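Local coordinates for protein TqaL (Neurospora crassa, PDB 7EEH) that belongs to the 2OG-Fe dioxygenase family of the cupin clan and holds an iron(III) ion in a beta-rich fold, at residues C82-F85 / V90-L93; D157-T162 / G187-M192. The protein carries 1 engineered substitution. All coordinates share one frame; numbering follows the deposited sequence.

Interaction 1: C82-F85 / V90-L93; sequences CFDF and VRRL
Cys82 and Arg91 face each other as an antiparallel hydrogen-bonded pair, each N-H given to the other's carbonyl. Cys82 N to Arg91 O measures 2.9 Å, and Arg91 N to Cys82 O is longer at 3.1 Å. Cys82 O also receives a CA-H...O contact from Val90 CA. The tightly packed part is the face that carries Phe83 and Val90, a non-hydrogen-bonded pair, both buried, with CD1 of Phe83 4.0 Å from CB of Val90. Their side chains run alongside one another, and with CG2 of Val90 anti to the backbone N this methyl comes over one face of the Phe83 ring. Leu134 of helix 128-141 covers both residues. The segments lie on the two arms of a beta hairpin, strands 74-84 and 89-92, within the long antiparallel sheet; residues 82-84 and 90-92 run at 147° to each other, an angle that reflects ordinary strand twist. The face with Cys82 and Arg91 is more polar, and partly exposed at the arginine. There CB of Cys82 meets CD2 of Leu93 at 3.8 Å, while the Arg91 chain bends at chi3 (47°) and brings its guanidinium back toward Asp84. NH1 and NH2 both grip OD2 of Asp84, at 2.9 and 3.1 Å from it, in a salt bridge whose two planes stand nearly perpendicular (86°). OD2 lies in the guanidinium plane; NH1 meets the anti lone pair of OD2, whereas NH2 comes from above the carboxylate plane. The other oxygen, OD1, accepts from the turn amides of Ser86 and Thr87, and NE of Arg91 has a second acidic partner in Glu304.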
loop_
_atom_site.group_PDB
_atom_site.type_symbol
_atom_site.label_atom_id
_atom_site.label_comp_id
_atom_site.label_asym_id
_atom_site.label_seq_id
_atom_site.Cartn_x
_atom_site.Cartn_y
_atom_site.Cartn_z
ATOM N N CYS B 82 -2.165 32.142 -5.134
ATOM C CA CYS B 82 -2.921 31.815 -6.332
ATOM C C CYS B 82 -2.704 30.345 -6.665
ATOM O O CYS B 82 -1.564 29.907 -6.849
ATOM C CB CYS B 82 -2.490 32.691 -7.513
ATOM S SG CYS B 82 -3.235 32.168 -9.079
ATOM N N PHE B 83 -3.786 29.581 -6.712
ATOM C CA PHE B 83 -3.752 28.273 -7.351
ATOM C C PHE B 83 -3.934 28.507 -8.850
ATOM O O PHE B 83 -5.017 28.893 -9.295
ATOM C CB PHE B 83 -4.839 27.365 -6.785
ATOM C CG PHE B 83 -4.555 26.842 -5.395
ATOM C CD1 PHE B 83 -3.557 25.911 -5.176
ATOM C CD2 PHE B 83 -5.316 27.262 -4.316
ATOM C CE1 PHE B 83 -3.321 25.410 -3.903
ATOM C CE2 PHE B 83 -5.084 26.773 -3.042
ATOM C CZ PHE B 83 -4.081 25.847 -2.835
ATOM N N ASP B 84 -2.868 28.322 -9.624
ATOM C CA ASP B 84 -2.861 28.596 -11.058
ATOM C C ASP B 84 -2.902 27.262 -11.792
ATOM O O ASP B 84 -1.908 26.525 -11.813
ATOM C CB ASP B 84 -1.619 29.401 -11.445
ATOM C CG ASP B 84 -1.681 29.929 -12.871
ATOM O OD1 ASP B 84 -2.336 29.289 -13.717
ATOM O OD2 ASP B 84 -1.078 30.993 -13.137
ATOM N N PHE B 85 -4.036 26.951 -12.396
ATOM C CA PHE B 85 -4.189 25.654 -13.038
ATOM C C PHE B 85 -3.823 25.675 -14.516
ATOM O O PHE B 85 -3.978 24.654 -15.190
ATOM C CB PHE B 85 -5.603 25.132 -12.814
ATOM C CG PHE B 85 -5.783 24.524 -11.458
ATOM C CD1 PHE B 85 -5.189 23.309 -11.153
ATOM C CD2 PHE B 85 -6.480 25.189 -10.469
ATOM C CE1 PHE B 85 -5.324 22.753 -9.898
ATOM C CE2 PHE B 85 -6.611 24.640 -9.205
ATOM C CZ PHE B 85 -6.039 23.422 -8.923
ATOM N N VAL B 90 1.324 26.938 -7.514
ATOM C CA VAL B 90 0.752 27.893 -6.576
ATOM C C VAL B 90 1.835 28.914 -6.255
ATOM O O VAL B 90 3.010 28.556 -6.121
ATOM C CB VAL B 90 0.212 27.198 -5.306
ATOM C CG1 VAL B 90 1.277 26.361 -4.673
ATOM C CG2 VAL B 90 -0.315 28.216 -4.309
ATOM N N ARG B 91 1.452 30.190 -6.183
ATOM C CA ARG B 91 2.419 31.272 -6.059
ATOM C C ARG B 91 1.920 32.305 -5.060
ATOM O O ARG B 91 0.715 32.466 -4.860
ATOM C CB ARG B 91 2.697 31.948 -7.418
ATOM C CG ARG B 91 1.680 33.014 -7.834
ATOM C CD ARG B 91 2.019 33.615 -9.211
ATOM N NE ARG B 91 2.314 32.558 -10.167
ATOM C CZ ARG B 91 1.440 32.088 -11.049
ATOM N NH1 ARG B 91 0.221 32.606 -11.129
ATOM N NH2 ARG B 91 1.791 31.098 -11.856
ATOM N N ARG B 92 2.863 33.005 -4.435
ATOM C CA ARG B 92 2.525 34.102 -3.542
ATOM C C ARG B 92 2.175 35.330 -4.368
ATOM O O ARG B 92 2.914 35.694 -5.286
ATOM C CB ARG B 92 3.700 34.408 -2.610
ATOM C CG ARG B 92 3.477 35.581 -1.668
ATOM C CD ARG B 92 2.469 35.224 -0.603
ATOM N NE ARG B 92 2.276 36.294 0.365
ATOM C CZ ARG B 92 3.040 36.465 1.439
ATOM N NH1 ARG B 92 4.036 35.630 1.688
ATOM N NH2 ARG B 92 2.802 37.466 2.271
ATOM N N LEU B 93 1.061 35.971 -4.039
ATOM C CA LEU B 93 0.634 37.200 -4.694
ATOM C C LEU B 93 0.993 38.412 -3.842
ATOM O O LEU B 93 1.195 38.309 -2.635
ATOM C CB LEU B 93 -0.871 37.196 -4.939
ATOM C CG LEU B 93 -1.447 36.037 -5.739
ATOM C CD1 LEU B 93 -2.953 36.170 -5.773
ATOM C CD2 LEU B 93 -0.875 36.055 -7.137
#

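Interaction 2: D157-T162 / G187-M192; sequences DKWVCT and GVDHTM
The backbones of 157-162 and 187-192 stay well apart, their nearest CA atoms being those of Trp159 and Asp189 at 9.6 Å, too far for direct strand pairing; strand 267-277 runs between them in the sheet. Side chains bridge the gap. With CG of Trp159 anti to its carbonyl carbon (chi1 -53°), the six-membered ring extends toward Asp189 and His190. CZ3 of Trp159 lies 3.5 Å from OD2 of Asp189 and 3.7 Å from its CB, which sits at the indole edge in the ring plane; the carboxylate plane stands almost square to the indole (89°). The same CZ3 reaches the edge of the imidazole, 3.9 Å from CD2 of His190. These two rings meet obliquely, centroids 5.6 Å apart and planes at 52°. The polar ends are held elsewhere: Asp189 accepts from Tyr154 OH through OD1 and from Arg278 N through OD2, while ND1 of His190 is hydrogen-bonded to Tyr28 OH. Trp159 also has a cation-pi contact with Arg278. Asp189 and His190 both face Thr276 on the intervening strand, and this two-against-one pairing at the start of strand 190-199 is a classic beta bulge.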
loop_
_atom_site.group_PDB
_atom_site.type_symbol
_atom_site.label_atom_id
_atom_site.label_comp_id
_atom_site.label_asym_id
_atom_site.label_seq_id
_atom_site.Cartn_x
_atom_site.Cartn_y
_atom_site.Cartn_z
ATOM N N ASP B 157 -9.212 29.992 -14.628
ATOM C CA ASP B 157 -8.305 28.898 -14.315
ATOM C C ASP B 157 -7.446 29.183 -13.081
ATOM O O ASP B 157 -6.487 28.447 -12.820
ATOM C CB ASP B 157 -7.403 28.613 -15.513
ATOM C CG ASP B 157 -6.624 29.844 -15.966
ATOM O OD1 ASP B 157 -6.684 30.906 -15.306
ATOM O OD2 ASP B 157 -5.936 29.752 -17.001
ATOM N N LYS B 158 -7.751 30.244 -12.342
ATOM C CA LYS B 158 -6.986 30.677 -11.182
ATOM C C LYS B 158 -7.908 30.770 -9.977
ATOM O O LYS B 158 -9.052 31.214 -10.103
ATOM C CB LYS B 158 -6.337 32.053 -11.412
ATOM C CG LYS B 158 -5.128 32.051 -12.333
ATOM C CD LYS B 158 -5.001 33.371 -13.092
ATOM C CE LYS B 158 -3.974 33.281 -14.228
ATOM N NZ LYS B 158 -4.204 32.101 -15.137
ATOM N N TRP B 159 -7.414 30.348 -8.814
ATOM C CA TRP B 159 -8.096 30.578 -7.550
ATOM C C TRP B 159 -7.259 31.516 -6.693
ATOM O O TRP B 159 -6.031 31.512 -6.766
ATOM C CB TRP B 159 -8.320 29.289 -6.743
ATOM C CG TRP B 159 -9.008 28.130 -7.415
ATOM C CD1 TRP B 159 -8.496 27.329 -8.380
ATOM C CD2 TRP B 159 -10.309 27.605 -7.105
ATOM N NE1 TRP B 159 -9.402 26.355 -8.723
ATOM C CE2 TRP B 159 -10.525 26.503 -7.957
ATOM C CE3 TRP B 159 -11.322 27.978 -6.207
ATOM C CZ2 TRP B 159 -11.701 25.763 -7.941
ATOM C CZ3 TRP B 159 -12.497 27.239 -6.185
ATOM C CH2 TRP B 159 -12.679 26.148 -7.057
ATOM N N VAL B 160 -7.937 32.301 -5.868
ATOM C CA VAL B 160 -7.299 33.109 -4.838
ATOM C C VAL B 160 -7.416 32.350 -3.532
ATOM O O VAL B 160 -8.519 31.954 -3.140
ATOM C CB VAL B 160 -7.960 34.491 -4.705
ATOM C CG1 VAL B 160 -7.226 35.327 -3.641
ATOM C CG2 VAL B 160 -8.001 35.194 -6.040
ATOM N N CYS B 161 -6.292 32.151 -2.855
ATOM C CA CYS B 161 -6.281 31.507 -1.551
ATOM C C CYS B 161 -5.719 32.506 -0.550
ATOM O O CYS B 161 -4.527 32.842 -0.603
ATOM C CB CYS B 161 -5.457 30.226 -1.570
ATOM S SG CYS B 161 -5.285 29.481 0.078
ATOM N N THR B 162 -6.575 32.999 0.339
ATOM C CA THR B 162 -6.132 33.871 1.415
ATOM C C THR B 162 -5.830 33.011 2.636
ATOM O O THR B 162 -6.714 32.321 3.151
ATOM C CB THR B 162 -7.176 34.938 1.752
ATOM O OG1 THR B 162 -7.620 35.557 0.547
ATOM C CG2 THR B 162 -6.550 36.013 2.630
ATOM N N GLY B 187 -17.894 33.038 2.792
ATOM C CA GLY B 187 -17.972 33.746 1.530
ATOM C C GLY B 187 -17.003 33.275 0.476
ATOM O O GLY B 187 -16.705 34.031 -0.450
ATOM N N VAL B 188 -16.492 32.045 0.580
ATOM C CA VAL B 188 -15.543 31.532 -0.406
ATOM C C VAL B 188 -16.093 30.217 -0.956
ATOM O O VAL B 188 -17.281 29.917 -0.786
ATOM C CB VAL B 188 -14.138 31.369 0.215
ATOM C CG1 VAL B 188 -13.555 32.739 0.632
ATOM C CG2 VAL B 188 -14.190 30.444 1.418
ATOM N N ASP B 189 -15.251 29.440 -1.644
ATOM C CA ASP B 189 -15.650 28.137 -2.166
ATOM C C ASP B 189 -15.229 26.982 -1.265
ATOM O O ASP B 189 -16.040 26.099 -0.990
ATOM C CB ASP B 189 -15.078 27.922 -3.577
ATOM C CG ASP B 189 -15.695 28.867 -4.609
ATOM O OD1 ASP B 189 -16.942 28.929 -4.678
ATOM O OD2 ASP B 189 -14.931 29.548 -5.330
ATOM N N HIS B 190 -13.966 26.956 -0.827
ATOM C CA HIS B 190 -13.442 25.893 0.028
ATOM C C HIS B 190 -12.666 26.524 1.171
ATOM O O HIS B 190 -11.840 27.411 0.940
ATOM C CB HIS B 190 -12.499 24.944 -0.733
ATOM C CG HIS B 190 -13.101 24.336 -1.958
ATOM N ND1 HIS B 190 -13.920 23.227 -1.913
ATOM C CD2 HIS B 190 -12.985 24.669 -3.265
ATOM C CE1 HIS B 190 -14.295 22.911 -3.139
ATOM N NE2 HIS B 190 -13.744 23.775 -3.979
ATOM N N THR B 191 -12.907 26.052 2.389
ATOM C CA THR B 191 -12.192 26.518 3.567
ATOM C C THR B 191 -11.486 25.335 4.218
ATOM O O THR B 191 -12.088 24.271 4.394
ATOM C CB THR B 191 -13.130 27.173 4.604
ATOM O OG1 THR B 191 -13.776 28.321 4.044
ATOM C CG2 THR B 191 -12.315 27.613 5.858
HETATM N N MSE B 192 -10.209 25.522 4.560
HETATM C CA MSE B 192 -9.405 24.489 5.213
HETATM C C MSE B 192 -8.796 25.094 6.480
HETATM O O MSE B 192 -8.219 26.198 6.443
HETATM C CB MSE B 192 -8.296 23.959 4.278
HETATM C CG MSE B 192 -7.450 22.835 4.886
HETATM SE SE MSE B 192 -6.573 21.732 3.565
HETATM C CE MSE B 192 -4.740 22.511 3.494
#

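Interactions 1 and 2 have centres about 11 Å apart and meet along neighbouring strands 74-84 and 158-170. Two probable backbone hydrogen bonds join them: Phe83 O to Trp159 N at 2.8 Å and Phe85 N to Asp157 O at 2.9 Å. CE2 of Phe85 packs 3.3 Å from NE1 of Trp159, so the indole meets segment 82-85 as well as its own partners in interaction 2. Across the sheet the order is 89-92, 74-84, 158-170, 267-277, 190-199, so the two contacts follow one another. On the side of interaction 2, the His190 side chain is about 12 Å from the iron, and Thr191 OG1 hydrogen-bonds OD2 of Asp186, which binds the metal with His184 and His253.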